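Local coordinates for ABC transporter substrate-binding protein (Rhizobium radiobacter, PDB 6TFX) that binds the opine mannopinic acid and, as the solute-binding protein of an ABC transporter, probably delivers it for import into the bacterium, at residues N240-E246 / L461-K467; T87-V92 / A118-V124. All blocks are in the same frame, centred on the assembly; numbering follows the deposited sequence.

Contact 1: N240-E246 / L461-K467; sequences NVVDTIE and LGTWARK
Six backbone hydrogen bonds join strand 240-245 to strand 461-467, antiparallel, their axes approaching to 4.3 Å with N-to-C directions at 161°. They come in three reciprocal pairs: Val241 N to Arg466 O and Arg466 N to Val241 O, both 2.9 Å; Asp243 N to Trp464 O, 2.8 Å, and Trp464 N to Asp243 O, 3.0 Å; Ile245 N to Gly462 O, 2.7 Å, and Gly462 N to Ile245 O, 2.9 Å. Between them lie the non-hydrogen-bonded pairs Val242-Ala465 and Thr244-Thr463, with CA atoms 4.4 and 4.7 Å apart, and CA-H...O contacts such as Thr244 CA to Gly462 O at 3.2 Å.

Polar side chains add to this frame. Arg466, chi1 p and then extended, turns NE to Asp243 OD2 at 3.2 Å in a salt bridge; OD2 also accepts from Trp472. Next along, Lys467 NZ donates a hydrogen bond to Asn240 OD1 at 2.8 Å while making a cation-pi contact with Phe214.

Packing follows strand alternation. Val241, Asp243, Ile245, Trp464 and Arg466 share one face, where Ile245 CD1 (chi1 m) meets Trp464 CD1 at 3.5 Å and Val241 CG1 lies over the guanidinium, 3.5 Å from Arg466 NH2. On the other, beta-branched Val242 and small Ala465 (CG2 to CB, 4.3 Å) fit beneath helix 228-235.

These strands belong to the mixed sheet of a periplasmic binding protein, near the opine pocket at the Gly462 end. Six main-chain bonds that ask for no particular side chain hold the strands together; one salt bridge, between partly exposed Asp243 and Arg466, adds a charged pair on one face.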
ATOM      1  N   ASN A 240       8.429 -19.624 -17.756  1.00 28.08           N
ATOM      2  CA  ASN A 240       8.043 -18.475 -16.931  1.00 26.90           C
ATOM      3  C   ASN A 240       6.559 -18.466 -16.665  1.00 30.64           C
ATOM      4  O   ASN A 240       5.763 -18.892 -17.511  1.00 31.00           O
ATOM      5  CB  ASN A 240       8.433 -17.178 -17.625  1.00 27.86           C
ATOM      6  CG  ASN A 240       9.914 -16.979 -17.819  1.00 37.09           C
ATOM      7  OD1 ASN A 240      10.755 -17.517 -17.088  1.00 33.00           O
ATOM      8  ND2 ASN A 240      10.266 -16.173 -18.801  1.00 31.80           N
ATOM      9  N   VAL A 241       6.183 -17.959 -15.491  1.00 25.51           N
ATOM     10  CA  VAL A 241       4.800 -17.777 -15.076  1.00 24.76           C
ATOM     11  C   VAL A 241       4.729 -16.329 -14.626  1.00 28.99           C
ATOM     12  O   VAL A 241       5.588 -15.883 -13.857  1.00 27.25           O
ATOM     13  CB  VAL A 241       4.378 -18.736 -13.922  1.00 28.81           C
ATOM     14  CG1 VAL A 241       2.984 -18.393 -13.389  1.00 28.63           C
ATOM     15  CG2 VAL A 241       4.437 -20.196 -14.369  1.00 29.02           C
ATOM     16  N   VAL A 242       3.721 -15.590 -15.111  1.00 26.52           N
ATOM     17  CA  VAL A 242       3.538 -14.221 -14.667  1.00 26.50           C
ATOM     18  C   VAL A 242       2.315 -14.196 -13.753  1.00 27.77           C
ATOM     19  O   VAL A 242       1.240 -14.670 -14.139  1.00 28.79           O
ATOM     20  CB  VAL A 242       3.458 -13.166 -15.802  1.00 31.93           C
ATOM     21  CG1 VAL A 242       3.182 -11.773 -15.229  1.00 31.35           C
ATOM     22  CG2 VAL A 242       4.746 -13.144 -16.619  1.00 32.75           C
ATOM     23  N   ASP A 243       2.501 -13.693 -12.529  1.00 20.31           N
ATOM     24  CA  ASP A 243       1.412 -13.550 -11.570  1.00 18.97           C
ATOM     25  C   ASP A 243       0.961 -12.096 -11.593  1.00 21.02           C
ATOM     26  O   ASP A 243       1.809 -11.203 -11.491  1.00 20.73           O
ATOM     27  CB  ASP A 243       1.884 -13.906 -10.149  1.00 20.99           C
ATOM     28  CG  ASP A 243       2.122 -15.396  -9.948  1.00 30.16           C
ATOM     29  OD1 ASP A 243       1.228 -16.208 -10.337  1.00 33.56           O
ATOM     30  OD2 ASP A 243       3.193 -15.755  -9.424  1.00 31.85           O
ATOM     31  N   THR A 244      -0.363 -11.858 -11.746  1.00 17.41           N
ATOM     32  CA  THR A 244      -0.940 -10.503 -11.665  1.00 16.86           C
ATOM     33  C   THR A 244      -1.660 -10.538 -10.335  1.00 23.29           C
ATOM     34  O   THR A 244      -2.513 -11.412 -10.123  1.00 26.38           O
ATOM     35  CB  THR A 244      -1.805 -10.157 -12.884  1.00 22.68           C
ATOM     36  OG1 THR A 244      -2.864 -11.106 -12.983  1.00 25.94           O
ATOM     37  CG2 THR A 244      -0.985 -10.105 -14.176  1.00 22.83           C
ATOM     38  N   ILE A 245      -1.257  -9.655  -9.406  1.00 17.54           N
ATOM     39  CA  ILE A 245      -1.641  -9.714  -7.992  1.00 16.72           C
ATOM     40  C   ILE A 245      -2.573  -8.599  -7.568  1.00 19.79           C
ATOM     41  O   ILE A 245      -2.258  -7.415  -7.749  1.00 19.78           O
ATOM     42  CB  ILE A 245      -0.353  -9.737  -7.092  1.00 19.65           C
ATOM     43  CG1 ILE A 245       0.755 -10.661  -7.679  1.00 20.69           C
ATOM     44  CG2 ILE A 245      -0.676 -10.092  -5.621  1.00 20.81           C
ATOM     45  CD1 ILE A 245       2.107 -10.629  -6.978  1.00 27.34           C
ATOM     46  N   GLU A 246      -3.700  -8.980  -6.961  1.00 16.36           N
ATOM     47  CA  GLU A 246      -4.602  -7.997  -6.369  1.00 17.05           C
ATOM     48  C   GLU A 246      -4.009  -7.541  -5.014  1.00 19.62           C
ATOM     49  O   GLU A 246      -3.190  -8.251  -4.423  1.00 18.87           O
ATOM     50  CB  GLU A 246      -5.965  -8.643  -6.115  1.00 19.05           C
ATOM     51  CG  GLU A 246      -6.739  -8.879  -7.399  1.00 25.26           C
ATOM     52  CD  GLU A 246      -8.022  -9.674  -7.253  1.00 50.31           C
ATOM     53  OE1 GLU A 246      -8.704  -9.537  -6.211  1.00 55.49           O
ATOM     54  OE2 GLU A 246      -8.352 -10.423  -8.199  1.00 41.91           O
ATOM     55  N   LEU A 461      -2.798  -3.947 -11.333  1.00 15.60           N
ATOM     56  CA  LEU A 461      -2.502  -5.099 -10.500  1.00 15.91           C
ATOM     57  C   LEU A 461      -0.967  -5.173 -10.374  1.00 18.05           C
ATOM     58  O   LEU A 461      -0.260  -4.627 -11.238  1.00 17.29           O
ATOM     59  CB  LEU A 461      -2.986  -6.380 -11.216  1.00 16.60           C
ATOM     60  CG  LEU A 461      -4.488  -6.479 -11.377  1.00 19.79           C
ATOM     61  CD1 LEU A 461      -4.850  -7.649 -12.280  1.00 20.51           C
ATOM     62  CD2 LEU A 461      -5.157  -6.656 -10.017  1.00 19.22           C
ATOM     63  N   GLY A 462      -0.472  -5.845  -9.336  1.00 16.24           N
ATOM     64  CA  GLY A 462       0.968  -6.051  -9.195  1.00 17.15           C
ATOM     65  C   GLY A 462       1.382  -7.090 -10.225  1.00 20.58           C
ATOM     66  O   GLY A 462       0.614  -8.001 -10.512  1.00 20.79           O
ATOM     67  N   THR A 463       2.557  -6.951 -10.829  1.00 16.63           N
ATOM     68  CA  THR A 463       3.001  -7.899 -11.863  1.00 17.21           C
ATOM     69  C   THR A 463       4.351  -8.453 -11.449  1.00 20.15           C
ATOM     70  O   THR A 463       5.273  -7.688 -11.185  1.00 19.56           O
ATOM     71  CB  THR A 463       3.112  -7.224 -13.243  1.00 25.62           C
ATOM     72  OG1 THR A 463       3.903  -6.047 -13.109  1.00 27.74           O
ATOM     73  CG2 THR A 463       1.763  -6.875 -13.839  1.00 22.30           C
ATOM     74  N   TRP A 464       4.462  -9.781 -11.386  1.00 18.42           N
ATOM     75  CA  TRP A 464       5.709 -10.436 -10.982  1.00 20.38           C
ATOM     76  C   TRP A 464       5.899 -11.705 -11.784  1.00 25.03           C
ATOM     77  O   TRP A 464       4.915 -12.393 -12.064  1.00 25.96           O
ATOM     78  CB  TRP A 464       5.640 -10.776  -9.475  1.00 20.43           C
ATOM     79  CG  TRP A 464       5.663  -9.570  -8.568  1.00 21.12           C
ATOM     80  CD1 TRP A 464       4.640  -8.691  -8.321  1.00 24.17           C
ATOM     81  CD2 TRP A 464       6.739  -9.173  -7.721  1.00 21.20           C
ATOM     82  NE1 TRP A 464       5.055  -7.717  -7.442  1.00 23.87           N
ATOM     83  CE2 TRP A 464       6.328  -8.002  -7.034  1.00 25.56           C
ATOM     84  CE3 TRP A 464       8.003  -9.714  -7.440  1.00 23.14           C
ATOM     85  CZ2 TRP A 464       7.139  -7.365  -6.094  1.00 25.00           C
ATOM     86  CZ3 TRP A 464       8.821  -9.058  -6.532  1.00 24.82           C
ATOM     87  CH2 TRP A 464       8.381  -7.904  -5.863  1.00 24.96           C
ATOM     88  N   ALA A 465       7.145 -11.990 -12.198  1.00 19.92           N
ATOM     89  CA  ALA A 465       7.420 -13.201 -12.971  1.00 20.35           C
ATOM     90  C   ALA A 465       8.192 -14.188 -12.096  1.00 23.04           C
ATOM     91  O   ALA A 465       8.956 -13.782 -11.221  1.00 21.14           O
ATOM     92  CB  ALA A 465       8.250 -12.868 -14.197  1.00 22.19           C
ATOM     93  N   ARG A 466       7.970 -15.469 -12.317  1.00 20.78           N
ATOM     94  CA  ARG A 466       8.682 -16.504 -11.576  1.00 21.00           C
ATOM     95  C   ARG A 466       8.924 -17.658 -12.522  1.00 25.65           C
ATOM     96  O   ARG A 466       8.285 -17.750 -13.575  1.00 25.46           O
ATOM     97  CB  ARG A 466       7.876 -16.999 -10.367  1.00 21.03           C
ATOM     98  CG  ARG A 466       6.563 -17.696 -10.730  1.00 24.59           C
ATOM     99  CD  ARG A 466       5.934 -18.309  -9.510  1.00 24.59           C
ATOM    100  NE  ARG A 466       4.522 -18.617  -9.729  1.00 34.49           N
ATOM    101  CZ  ARG A 466       4.066 -19.808 -10.099  1.00 52.40           C
ATOM    102  NH1 ARG A 466       4.907 -20.806 -10.334  1.00 38.52           N
ATOM    103  NH2 ARG A 466       2.766 -20.004 -10.259  1.00 50.16           N
ATOM    104  N   LYS A 467       9.841 -18.533 -12.146  1.00 23.73           N
ATOM    105  CA  LYS A 467      10.089 -19.745 -12.904  1.00 23.98           C
ATOM    106  C   LYS A 467       9.030 -20.766 -12.452  1.00 28.29           C
ATOM    107  O   LYS A 467       8.653 -20.743 -11.275  1.00 25.83           O
ATOM    108  CB  LYS A 467      11.523 -20.238 -12.633  1.00 27.01           C
ATOM    109  CG  LYS A 467      12.622 -19.290 -13.166  1.00 32.47           C
ATOM    110  CD  LYS A 467      12.681 -19.290 -14.695  1.00 41.97           C
ATOM    111  CE  LYS A 467      13.572 -18.196 -15.229  1.00 55.04           C
ATOM    112  NZ  LYS A 467      13.487 -18.106 -16.707  1.00 57.61           N
TER

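Contact 2: T87-V92 / A118-V124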
ATOM      1  N   THR A  87       3.966 -12.669  24.131  1.00 18.46           N
ATOM      2  CA  THR A  87       2.984 -12.545  25.216  1.00 18.11           C
ATOM      3  C   THR A  87       1.972 -11.458  24.931  1.00 20.27           C
ATOM      4  O   THR A  87       2.194 -10.595  24.074  1.00 19.25           O
ATOM      5  CB  THR A  87       3.679 -12.183  26.555  1.00 25.26           C
ATOM      6  OG1 THR A  87       4.211 -10.856  26.453  1.00 25.24           O
ATOM      7  CG2 THR A  87       4.755 -13.196  26.959  1.00 26.27           C
ATOM      8  N   ALA A  88       0.912 -11.439  25.742  1.00 19.10           N
ATOM      9  CA  ALA A  88      -0.101 -10.383  25.684  1.00 19.00           C
ATOM     10  C   ALA A  88       0.552  -8.998  25.897  1.00 20.91           C
ATOM     11  O   ALA A  88       0.125  -8.029  25.258  1.00 20.14           O
ATOM     12  CB  ALA A  88      -1.163 -10.624  26.740  1.00 20.47           C
ATOM     13  N   ASP A  89       1.640  -8.900  26.732  1.00 19.40           N
ATOM     14  CA  ASP A  89       2.312  -7.600  26.902  1.00 19.30           C
ATOM     15  C   ASP A  89       2.899  -7.062  25.580  1.00 21.89           C
ATOM     16  O   ASP A  89       2.922  -5.850  25.375  1.00 19.79           O
ATOM     17  CB  ASP A  89       3.412  -7.688  27.971  1.00 21.10           C
ATOM     18  CG  ASP A  89       2.892  -7.709  29.415  1.00 30.81           C
ATOM     19  OD1 ASP A  89       1.665  -7.491  29.624  1.00 27.92           O
ATOM     20  OD2 ASP A  89       3.710  -7.923  30.336  1.00 37.65           O
ATOM     21  N   ASP A  90       3.392  -7.958  24.699  1.00 18.78           N
ATOM     22  CA  ASP A  90       3.912  -7.530  23.393  1.00 17.61           C
ATOM     23  C   ASP A  90       2.768  -6.984  22.536  1.00 19.19           C
ATOM     24  O   ASP A  90       2.957  -6.018  21.800  1.00 19.98           O
ATOM     25  CB  ASP A  90       4.550  -8.722  22.653  1.00 18.03           C
ATOM     26  CG  ASP A  90       5.820  -9.208  23.315  1.00 21.06           C
ATOM     27  OD1 ASP A  90       6.664  -8.356  23.676  1.00 20.52           O
ATOM     28  OD2 ASP A  90       5.983 -10.453  23.452  1.00 21.16           O
ATOM     29  N   VAL A  91       1.589  -7.644  22.597  1.00 16.64           N
ATOM     30  CA  VAL A  91       0.422  -7.209  21.818  1.00 15.79           C
ATOM     31  C   VAL A  91      -0.041  -5.836  22.292  1.00 19.53           C
ATOM     32  O   VAL A  91      -0.306  -4.959  21.466  1.00 18.80           O
ATOM     33  CB  VAL A  91      -0.714  -8.253  21.856  1.00 19.73           C
ATOM     34  CG1 VAL A  91      -1.964  -7.730  21.149  1.00 20.14           C
ATOM     35  CG2 VAL A  91      -0.247  -9.575  21.244  1.00 19.58           C
ATOM     36  N   VAL A  92      -0.142  -5.648  23.630  1.00 17.04           N
ATOM     37  CA  VAL A  92      -0.532  -4.351  24.186  1.00 17.05           C
ATOM     38  C   VAL A  92       0.464  -3.298  23.723  1.00 19.63           C
ATOM     39  O   VAL A  92       0.053  -2.236  23.263  1.00 19.78           O
ATOM     40  CB  VAL A  92      -0.602  -4.410  25.742  1.00 20.17           C
ATOM     41  CG1 VAL A  92      -0.839  -3.021  26.335  1.00 20.48           C
ATOM     42  CG2 VAL A  92      -1.705  -5.381  26.178  1.00 20.03           C
ATOM     43  N   ALA A 118      -3.699  -6.555  28.821  1.00 19.85           N
ATOM     44  CA  ALA A 118      -3.238  -7.925  29.000  1.00 20.03           C
ATOM     45  C   ALA A 118      -3.990  -8.467  30.212  1.00 24.66           C
ATOM     46  O   ALA A 118      -3.713  -8.041  31.345  1.00 24.88           O
ATOM     47  CB  ALA A 118      -1.733  -7.938  29.261  1.00 21.19           C
ATOM     48  N   VAL A 119      -4.965  -9.360  29.981  1.00 22.02           N
ATOM     49  CA  VAL A 119      -5.770  -9.957  31.072  1.00 22.91           C
ATOM     50  C   VAL A 119      -4.866 -10.952  31.811  1.00 28.46           C
ATOM     51  O   VAL A 119      -4.885 -11.036  33.039  1.00 29.50           O
ATOM     52  CB  VAL A 119      -7.062 -10.609  30.528  1.00 27.40           C
ATOM     53  CG1 VAL A 119      -7.841 -11.312  31.636  1.00 28.38           C
ATOM     54  CG2 VAL A 119      -7.936  -9.564  29.838  1.00 27.01           C
ATOM     55  N   ASP A 120      -4.063 -11.688  31.037  1.00 24.78           N
ATOM     56  CA  ASP A 120      -3.018 -12.599  31.504  1.00 25.25           C
ATOM     57  C   ASP A 120      -2.016 -12.727  30.372  1.00 26.90           C
ATOM     58  O   ASP A 120      -2.226 -12.086  29.333  1.00 25.71           O
ATOM     59  CB  ASP A 120      -3.584 -13.947  32.004  1.00 27.98           C
ATOM     60  CG  ASP A 120      -4.374 -14.729  30.986  1.00 35.65           C
ATOM     61  OD1 ASP A 120      -3.941 -14.781  29.812  1.00 30.72           O
ATOM     62  OD2 ASP A 120      -5.417 -15.325  31.370  1.00 43.23           O
ATOM     63  N   ALA A 121      -0.942 -13.534  30.533  1.00 24.47           N
ATOM     64  CA  ALA A 121       0.113 -13.651  29.505  1.00 23.34           C
ATOM     65  C   ALA A 121      -0.370 -14.124  28.131  1.00 25.63           C
ATOM     66  O   ALA A 121       0.304 -13.851  27.126  1.00 24.49           O
ATOM     67  CB  ALA A 121       1.242 -14.545  29.999  1.00 24.58           C
ATOM     68  N   LYS A 122      -1.530 -14.820  28.078  1.00 21.87           N
ATOM     69  CA  LYS A 122      -2.055 -15.338  26.810  1.00 21.05           C
ATOM     70  C   LYS A 122      -3.460 -14.813  26.459  1.00 23.05           C
ATOM     71  O   LYS A 122      -4.164 -15.448  25.681  1.00 23.64           O
ATOM     72  CB  LYS A 122      -2.012 -16.889  26.793  1.00 25.32           C
ATOM     73  CG  LYS A 122      -2.888 -17.564  27.868  1.00 43.28           C
ATOM     74  CD  LYS A 122      -2.797 -19.092  27.829  1.00 55.32           C
ATOM     75  CE  LYS A 122      -3.401 -19.736  29.056  1.00 65.47           C
ATOM     76  NZ  LYS A 122      -4.662 -20.459  28.746  1.00 76.22           N
ATOM     77  N   THR A 123      -3.891 -13.703  27.063  1.00 18.58           N
ATOM     78  CA  THR A 123      -5.228 -13.175  26.810  1.00 18.30           C
ATOM     79  C   THR A 123      -5.149 -11.660  26.667  1.00 20.81           C
ATOM     80  O   THR A 123      -4.659 -10.988  27.577  1.00 19.49           O
ATOM     81  CB  THR A 123      -6.187 -13.576  27.955  1.00 26.56           C
ATOM     82  OG1 THR A 123      -6.151 -14.998  28.109  1.00 26.01           O
ATOM     83  CG2 THR A 123      -7.622 -13.125  27.706  1.00 23.67           C
ATOM     84  N   VAL A 124      -5.657 -11.138  25.527  1.00 17.79           N
ATOM     85  CA  VAL A 124      -5.670  -9.705  25.221  1.00 17.94           C
ATOM     86  C   VAL A 124      -7.128  -9.259  25.119  1.00 21.15           C
ATOM     87  O   VAL A 124      -7.909  -9.886  24.400  1.00 19.85           O
ATOM     88  CB  VAL A 124      -4.941  -9.437  23.868  1.00 20.73           C
ATOM     89  CG1 VAL A 124      -5.049  -7.959  23.476  1.00 21.45           C
ATOM     90  CG2 VAL A 124      -3.476  -9.861  23.945  1.00 20.13           C
TER
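Ala88, Val124 and Ala118 bury the most surface here, and the first is the pivot. Its methyl group points at the turn and meets two kinds of neighbour: Ala118 CB and Val124 CG2, each 3.7 Å from Ala88 CB, and the carbonyl Asp120 O, 3.2 Å from the same atom. A larger side chain would hardly fit so close to the backbone. Ala88 N, in the first turn of the helix where no preceding helical carbonyl is available, donates instead to Ala121 O at 2.8 Å.

That helix begins with a capping box: Thr87 N donates to Asp90 OD2 at 3.1 Å, and Asp90 N returns a weak bond to Thr87 OG1 at 3.5 Å. Facing it is the hairpin between strands 113-118 and 123-128 of a four-stranded antiparallel sheet, closed by a type I turn from Asp120 to Thr123. Asp120 suits the first position, because its OD1 accepts from Lys122 N at 3.0 Å, an Asx turn; Val119 and Asp120 opposite Thr123 form a classic bulge.

Val124 reaches the helix with CG2, 3.8 Å from Val91 CB, and Val91 goes on to Leu73, Leu39 and Leu56. Compact Ala118 receives Val92 CG2 at 4.0 Å from its CB, while Asp89 OD1 comes within 3.4 Å of that CB.

From the N terminus the chain passes helix 26-35 and strands 57-62 and 68-73 before it reaches helix 88-98, then returns through strand 113-118 to the hairpin that meets the start of that helix, so contact 2 closes a short loop with 25 residues between its segments. Contact 1 opens only at 240-246 and is completed by 461-467, bridging 214 intervening residues that include many helices. The two are in series, neither nested nor crossed. Contact 2 fastens a helix to the four-stranded antiparallel sheet, whereas contact 1 pairs strands of the mixed sheet, bringing a late strand beside one from mid-chain. Their centres lie about 39 Å apart, the nearest atoms about 26 Å, and they do not touch.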